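Local coordinates for protein positive phenol-degradative gene regulator (Ralstonia sp. E2, PDB 5FRY) that activates transcription of phenol-degradation genes when its sensory domain, the part described here, binds phenols such as a dimethylphenol, at the interface of chains A and B. Numbering follows the deposited sequence. Chains: chain A/B, Positive phenol-degradative gene regulator.

The interface of chains A and B. Residues chain A 42-43, 46; chain B 70, 73-74, 153, 157.
One face of the imidazole of A:His43 looks across the dimer interface at B:Ser74, whose CA lies 3.7 Å above the ring plane and is displaced toward the rim of A:His43. The hydroxyl OG of B:Ser74 stands over the same face, well out of the ring plane though nearer to it than CA, while the phenol ring of B:Tyr157 lies farther off, beyond the CE1 rim. Both chains are copies of the phenol-binding sensory domain of PoxR, an enhancer-binding activator, with its XylR_N and V4R regions, and the two-fold axis repeats the contact with the chains exchanged. Here the end of strand 37-43 and the start of helix 44-58 of chain A meet helices 60-84 and 152-166 of chain B. ND1 of A:His43 donates a weak, strongly bent hydrogen bond to OG of B:Ser74 (2.9 Å, 118° at the hydrogen), as fits an acceptor so far from the ring plane. Packing probably contributes as well, with CE1 of A:His43 3.6 Å from CB of B:Ser74. OG is turned toward chain A, anti to its own carbonyl carbon (chi1 -79°), where OG of B:Ser74 also lies 3.3 Å from the methyl CB of A:Ala46. B:Met70 comes in beside the same alanine, with both its terminal methyl CE and its CG against the backbone carbonyl O of A:Ala46, and CG of B:Met70 packs 4.1 Å from CB of A:Ala46. The residue preceding the histidine, A:Leu42, extends the apolar contact. With CG anti to the backbone N (chi1 -175°), A:Leu42 sends its CD1 branch toward chain B, where CD1 touches the terminal methyl CE of B:Met153 at 3.6 Å, the two side chains running at a slant to each other.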
loop_
_atom_site.group_PDB
_atom_site.type_symbol
_atom_site.label_atom_id
_atom_site.label_comp_id
_atom_site.label_asym_id
_atom_site.label_seq_id
_atom_site.Cartn_x
_atom_site.Cartn_y
_atom_site.Cartn_z
ATOM N N LEU A 42 1.747 -3.331 2.482
ATOM C CA LEU A 42 2.533 -2.106 2.539
ATOM C C LEU A 42 2.538 -1.559 3.954
ATOM O O LEU A 42 1.510 -1.528 4.574
ATOM C CB LEU A 42 1.967 -1.061 1.565
ATOM C CG LEU A 42 2.759 0.234 1.441
ATOM C CD1 LEU A 42 4.147 -0.039 0.906
ATOM C CD2 LEU A 42 2.007 1.196 0.506
ATOM N N HIS A 43 3.707 -1.155 4.459
ATOM C CA HIS A 43 3.822 -0.616 5.822
ATOM C C HIS A 43 3.028 0.687 5.948
ATOM O O HIS A 43 3.177 1.587 5.133
ATOM C CB HIS A 43 5.290 -0.372 6.164
ATOM C CG HIS A 43 6.171 -1.561 5.925
ATOM N ND1 HIS A 43 6.509 -1.990 4.660
ATOM C CD2 HIS A 43 6.754 -2.433 6.784
ATOM C CE1 HIS A 43 7.273 -3.060 4.746
ATOM N NE2 HIS A 43 7.434 -3.352 6.027
ATOM N N ALA A 46 5.236 3.555 5.818
ATOM C CA ALA A 46 5.681 3.928 4.482
ATOM C C ALA A 46 4.642 4.822 3.785
ATOM O O ALA A 46 4.983 5.776 3.080
ATOM C CB ALA A 46 5.947 2.685 3.660
ATOM N N MET B 70 9.619 6.019 -0.384
ATOM C CA MET B 70 8.590 5.237 0.298
ATOM C C MET B 70 9.077 3.801 0.554
ATOM O O MET B 70 8.903 3.235 1.635
ATOM C CB MET B 70 7.322 5.238 -0.554
ATOM C CG MET B 70 6.107 4.727 0.134
ATOM S SD MET B 70 4.695 4.839 -0.934
ATOM C CE MET B 70 3.448 5.176 0.298
ATOM N N HIS B 73 11.713 3.599 3.358
ATOM C CA HIS B 73 11.156 3.580 4.706
ATOM C C HIS B 73 10.608 2.204 5.042
ATOM O O HIS B 73 10.773 1.737 6.159
ATOM C CB HIS B 73 10.062 4.652 4.866
ATOM C CG HIS B 73 10.570 6.057 4.847
ATOM N ND1 HIS B 73 11.182 6.647 5.942
ATOM C CD2 HIS B 73 10.552 7.008 3.881
ATOM C CE1 HIS B 73 11.520 7.883 5.642
ATOM N NE2 HIS B 73 11.159 8.128 4.391
ATOM N N SER B 74 9.947 1.554 4.082
ATOM C CA SER B 74 9.584 0.143 4.235
ATOM C C SER B 74 10.804 -0.714 4.572
ATOM O O SER B 74 10.767 -1.526 5.485
ATOM C CB SER B 74 8.954 -0.406 2.959
ATOM O OG SER B 74 7.601 -0.035 2.836
ATOM N N MET B 153 10.089 1.875 -6.094
ATOM C CA MET B 153 9.769 1.505 -4.722
ATOM C C MET B 153 10.500 0.248 -4.284
ATOM O O MET B 153 10.848 0.092 -3.107
ATOM C CB MET B 153 8.271 1.309 -4.587
ATOM C CG MET B 153 7.816 0.895 -3.211
ATOM S SD MET B 153 6.034 1.188 -3.074
ATOM C CE MET B 153 5.533 -0.410 -2.450
ATOM N N TYR B 157 13.360 -0.093 -1.210
ATOM C CA TYR B 157 13.328 -1.116 -0.158
ATOM C C TYR B 157 14.692 -1.790 0.063
ATOM O O TYR B 157 15.200 -1.852 1.187
ATOM C CB TYR B 157 12.277 -2.167 -0.501
ATOM C CG TYR B 157 12.105 -3.243 0.544
ATOM C CD1 TYR B 157 13.038 -4.281 0.673
ATOM C CD2 TYR B 157 11.014 -3.234 1.390
ATOM C CE1 TYR B 157 12.895 -5.253 1.620
ATOM C CE2 TYR B 157 10.861 -4.213 2.357
ATOM C CZ TYR B 157 11.795 -5.211 2.465
ATOM O OH TYR B 157 11.609 -6.177 3.405
#